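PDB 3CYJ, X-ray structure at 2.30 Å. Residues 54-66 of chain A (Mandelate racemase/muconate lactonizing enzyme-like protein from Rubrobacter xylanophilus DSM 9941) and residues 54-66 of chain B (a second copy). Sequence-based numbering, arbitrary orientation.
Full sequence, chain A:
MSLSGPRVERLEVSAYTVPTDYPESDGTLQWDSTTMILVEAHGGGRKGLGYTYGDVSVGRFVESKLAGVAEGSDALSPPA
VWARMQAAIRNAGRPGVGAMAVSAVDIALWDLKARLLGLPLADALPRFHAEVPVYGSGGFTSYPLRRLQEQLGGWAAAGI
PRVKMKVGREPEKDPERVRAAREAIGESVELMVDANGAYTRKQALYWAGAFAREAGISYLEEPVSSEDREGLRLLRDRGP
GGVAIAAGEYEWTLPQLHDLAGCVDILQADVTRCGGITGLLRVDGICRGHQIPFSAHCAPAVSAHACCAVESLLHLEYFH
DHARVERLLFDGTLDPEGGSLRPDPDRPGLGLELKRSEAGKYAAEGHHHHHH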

# COMPACT_ATOMS: atom_id res chain seq x y z
N GLY A 54 -0.47 38.47 -12.14
CA GLY A 54 0.84 37.87 -12.05
C GLY A 54 1.90 38.87 -12.44
O GLY A 54 1.65 40.07 -12.33
N ASP A 55 3.06 38.39 -12.90
CA ASP A 55 4.14 39.30 -13.24
C ASP A 55 3.90 39.88 -14.64
O ASP A 55 3.32 39.19 -15.52
CB ASP A 55 5.51 38.59 -13.16
CG ASP A 55 6.68 39.59 -13.33
OD1 ASP A 55 6.76 40.54 -12.52
OD2 ASP A 55 7.45 39.46 -14.30
N VAL A 56 4.35 41.13 -14.87
CA VAL A 56 4.27 41.74 -16.19
C VAL A 56 4.91 40.82 -17.22
O VAL A 56 4.54 40.86 -18.39
CB VAL A 56 4.98 43.17 -16.33
CG1 VAL A 56 4.20 44.22 -15.63
CG2 VAL A 56 6.44 43.17 -15.82
N SER A 57 5.89 40.01 -16.80
CA SER A 57 6.53 39.13 -17.79
C SER A 57 5.53 38.19 -18.46
O SER A 57 5.80 37.70 -19.55
CB SER A 57 7.70 38.35 -17.18
OG SER A 57 7.29 37.59 -16.06
N VAL A 58 4.36 37.97 -17.84
CA VAL A 58 3.28 37.17 -18.46
C VAL A 58 2.87 37.72 -19.85
O VAL A 58 2.73 36.96 -20.83
CB VAL A 58 2.03 37.08 -17.50
CG1 VAL A 58 0.80 36.48 -18.21
CG2 VAL A 58 2.36 36.29 -16.23
N GLY A 59 2.77 39.06 -19.96
CA GLY A 59 2.47 39.72 -21.24
C GLY A 59 3.47 39.46 -22.35
O GLY A 59 3.11 39.17 -23.49
N ARG A 60 4.75 39.53 -22.01
CA ARG A 60 5.80 39.15 -22.96
C ARG A 60 5.72 37.66 -23.43
O ARG A 60 5.91 37.35 -24.64
CB ARG A 60 7.19 39.48 -22.35
CG ARG A 60 8.32 39.37 -23.39
CD ARG A 60 8.09 40.44 -24.53
NE ARG A 60 8.74 40.06 -25.79
CZ ARG A 60 10.00 40.36 -26.10
NH1 ARG A 60 10.79 41.03 -25.23
NH2 ARG A 60 10.49 39.98 -27.29
N PHE A 61 5.43 36.75 -22.49
CA PHE A 61 5.19 35.35 -22.83
C PHE A 61 4.04 35.18 -23.85
O PHE A 61 4.16 34.42 -24.81
CB PHE A 61 4.88 34.50 -21.56
CG PHE A 61 5.02 33.00 -21.78
CD1 PHE A 61 6.17 32.32 -21.38
CD2 PHE A 61 3.98 32.26 -22.38
CE1 PHE A 61 6.30 30.90 -21.59
CE2 PHE A 61 4.09 30.87 -22.58
CZ PHE A 61 5.26 30.19 -22.18
N VAL A 62 2.92 35.84 -23.61
CA VAL A 62 1.80 35.85 -24.61
C VAL A 62 2.27 36.33 -25.99
O VAL A 62 2.03 35.67 -27.02
CB VAL A 62 0.61 36.75 -24.15
CG1 VAL A 62 -0.47 36.87 -25.25
CG2 VAL A 62 0.05 36.23 -22.80
N GLU A 63 2.97 37.48 -26.01
CA GLU A 63 3.43 38.03 -27.30
C GLU A 63 4.31 37.02 -28.00
O GLU A 63 4.12 36.72 -29.17
CB GLU A 63 4.16 39.36 -27.11
CG GLU A 63 3.20 40.41 -26.65
CD GLU A 63 3.86 41.65 -26.01
OE1 GLU A 63 5.12 41.75 -25.92
OE2 GLU A 63 3.09 42.52 -25.56
N SER A 64 5.26 36.47 -27.23
CA SER A 64 6.35 35.71 -27.80
C SER A 64 5.89 34.34 -28.23
O SER A 64 6.29 33.85 -29.30
CB SER A 64 7.47 35.62 -26.78
OG SER A 64 8.38 34.59 -27.15
N LYS A 65 5.05 33.69 -27.42
CA LYS A 65 4.75 32.28 -27.67
C LYS A 65 3.28 32.05 -28.09
O LYS A 65 3.01 31.10 -28.80
CB LYS A 65 5.05 31.41 -26.43
CG LYS A 65 6.51 31.29 -26.04
CD LYS A 65 7.39 30.85 -27.24
CE LYS A 65 7.16 29.45 -27.63
NZ LYS A 65 7.85 29.10 -28.94
N LEU A 66 2.34 32.87 -27.64
CA LEU A 66 0.95 32.49 -27.79
C LEU A 66 0.21 33.18 -28.95
O LEU A 66 -0.57 32.54 -29.64
CB LEU A 66 0.23 32.72 -26.44
CG LEU A 66 0.88 31.95 -25.24
CD1 LEU A 66 0.04 32.05 -24.01
CD2 LEU A 66 1.14 30.41 -25.61
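Chain B, residues 54-66: GDVSVGRFVESKL

Chain B repeats the conformation of chain A: an extended lead-in at residues 54 and 55, then a helix that runs through to residue 66 and continues beyond it. The turn at 62-66 is of the wider pi type in both copies. The two helices lie side by side and nearly antiparallel. Their N-to-C directions make an angle of 174°, and their axes approach to 8.3 Å. The start of each helix therefore faces the later turns of the other. The contact buries 613 Å², both sides summed.

Gly54(B) has phi/psi of 167/-159 and does not touch chain A. Asp55(B) is extended, at -76/153, with chi1 in the t well. Its CA-to-CB bond points toward chain A. OD1 of Asp55(B) accepts a very short hydrogen bond of 2.4 Å from OG of Ser64(A). OD2 of Asp55(B) caps its own helix, accepting from N of Ser57(B) at 3.0 Å; it also accepts from OG of Ser57(B) at 2.6 Å. One carboxylate thus serves both the fold of its own chain and the contact. OD2 of Asp55(B) also lies 3.8 Å from CA of Phe61(A), and CG of Lys65(A) packs 3.3 Å from OD1 of Asp55(B).

Val56(B) adopts the p rotamer, whereas Val56(A) is m. CG1 of Val56(B) covers one face of the Arg60(A) guanidinium, 3.6 Å from NH2 of Arg60(A).

Ser57(B) sits close to the middle of the contact. Its CA is 5.3 Å from CA of Arg60(A). CB of Ser57(B) is 3.6 Å from O of Ser57(A) and 3.9 Å from CB of Arg60(A). OG of Ser57(B) meets the edge of the Phe61(A) ring, 3.4 Å from CD1 of Phe61(A). The small serine side chains accompany this close backbone approach.

Val58(B) points away from chain A, and Gly59(B) makes no contact with it. Arg60(B) returns to the contact. Its CG is 3.8 Å from CA of Ser57(A), and its CZ is 3.5 Å from CG2 of Val56(A), which lies over one guanidinium face.

Phe61(B) points sideways. The edge of its ring meets Ser57(A), with CD1 of Phe61(B) 3.3 Å from OG of Ser57(A). Val62(B) points away, and Glu63(B) does not reach chain A.

Ser64(B) completes the reciprocal pair: its OG donates to OD1 of Asp55(A) at 2.5 Å. CD of Lys65(B) packs 3.4 Å from the same OD1 of Asp55(A). Leu66(B) is out of reach.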

# COMPACT_ATOMS: atom_id res chain seq x y z
N GLY B 54 15.20 29.21 -22.74
CA GLY B 54 13.72 29.23 -22.53
C GLY B 54 13.21 30.45 -23.29
O GLY B 54 13.90 30.96 -24.18
N ASP B 55 12.04 30.95 -22.93
CA ASP B 55 11.46 32.09 -23.64
C ASP B 55 12.14 33.42 -23.24
O ASP B 55 12.64 33.63 -22.09
CB ASP B 55 9.94 32.18 -23.39
CG ASP B 55 9.26 33.24 -24.26
OD1 ASP B 55 9.22 33.04 -25.49
OD2 ASP B 55 8.77 34.28 -23.74
N VAL B 56 12.10 34.36 -24.17
CA VAL B 56 12.62 35.69 -23.95
C VAL B 56 12.00 36.34 -22.70
O VAL B 56 12.63 37.15 -22.04
CB VAL B 56 12.47 36.53 -25.28
CG1 VAL B 56 11.01 36.84 -25.59
CG2 VAL B 56 13.33 37.79 -25.25
N SER B 57 10.76 36.00 -22.35
CA SER B 57 10.14 36.58 -21.18
C SER B 57 10.85 36.27 -19.86
O SER B 57 10.61 36.93 -18.85
CB SER B 57 8.69 36.12 -21.08
OG SER B 57 8.59 34.69 -21.19
N VAL B 58 11.74 35.28 -19.86
CA VAL B 58 12.56 35.01 -18.67
C VAL B 58 13.34 36.28 -18.26
O VAL B 58 13.46 36.59 -17.05
CB VAL B 58 13.49 33.80 -18.89
CG1 VAL B 58 14.65 33.80 -17.86
CG2 VAL B 58 12.72 32.48 -18.86
N GLY B 59 13.84 37.04 -19.25
CA GLY B 59 14.63 38.22 -18.98
C GLY B 59 13.79 39.26 -18.27
O GLY B 59 14.24 39.86 -17.30
N ARG B 60 12.56 39.47 -18.74
CA ARG B 60 11.66 40.43 -18.09
C ARG B 60 11.37 40.00 -16.65
O ARG B 60 11.26 40.83 -15.76
CB ARG B 60 10.36 40.56 -18.91
CG ARG B 60 9.38 41.65 -18.36
CD ARG B 60 9.83 43.11 -18.75
NE ARG B 60 9.66 44.06 -17.65
CZ ARG B 60 8.73 45.02 -17.64
NH1 ARG B 60 7.89 45.18 -18.67
NH2 ARG B 60 8.65 45.85 -16.59
N PHE B 61 11.22 38.69 -16.42
CA PHE B 61 10.98 38.14 -15.09
C PHE B 61 12.18 38.40 -14.15
O PHE B 61 11.98 38.85 -13.00
CB PHE B 61 10.63 36.62 -15.17
CG PHE B 61 10.10 36.03 -13.88
CD1 PHE B 61 8.74 35.71 -13.75
CD2 PHE B 61 10.96 35.76 -12.81
CE1 PHE B 61 8.24 35.16 -12.57
CE2 PHE B 61 10.47 35.21 -11.62
CZ PHE B 61 9.10 34.91 -11.51
N VAL B 62 13.42 38.12 -14.62
CA VAL B 62 14.60 38.47 -13.80
C VAL B 62 14.52 39.95 -13.40
O VAL B 62 14.64 40.29 -12.21
CB VAL B 62 15.92 38.22 -14.53
CG1 VAL B 62 17.11 38.75 -13.70
CG2 VAL B 62 16.08 36.71 -14.86
N GLU B 63 14.28 40.83 -14.37
CA GLU B 63 14.33 42.29 -14.11
C GLU B 63 13.18 42.69 -13.22
O GLU B 63 13.31 43.48 -12.30
CB GLU B 63 14.23 43.06 -15.43
CG GLU B 63 15.42 42.81 -16.38
CD GLU B 63 15.22 43.39 -17.80
OE1 GLU B 63 14.07 43.50 -18.28
OE2 GLU B 63 16.24 43.74 -18.45
N SER B 64 12.03 42.08 -13.44
CA SER B 64 10.86 42.45 -12.68
C SER B 64 10.88 41.92 -11.23
O SER B 64 10.60 42.69 -10.31
CB SER B 64 9.61 42.03 -13.47
OG SER B 64 8.52 42.35 -12.68
N LYS B 65 11.24 40.65 -11.00
CA LYS B 65 11.10 40.05 -9.64
C LYS B 65 12.44 39.86 -8.92
O LYS B 65 12.52 39.83 -7.68
CB LYS B 65 10.39 38.68 -9.71
CG LYS B 65 8.95 38.66 -10.32
CD LYS B 65 8.00 39.60 -9.54
CE LYS B 65 7.93 39.22 -8.06
NZ LYS B 65 7.33 40.27 -7.21
N LEU B 66 13.50 39.66 -9.68
CA LEU B 66 14.67 39.09 -9.01
C LEU B 66 15.80 40.08 -8.79
O LEU B 66 16.58 39.91 -7.84
CB LEU B 66 15.19 37.86 -9.77
CG LEU B 66 14.19 36.75 -10.10
CD1 LEU B 66 14.90 35.57 -10.84
CD2 LEU B 66 13.60 36.30 -8.79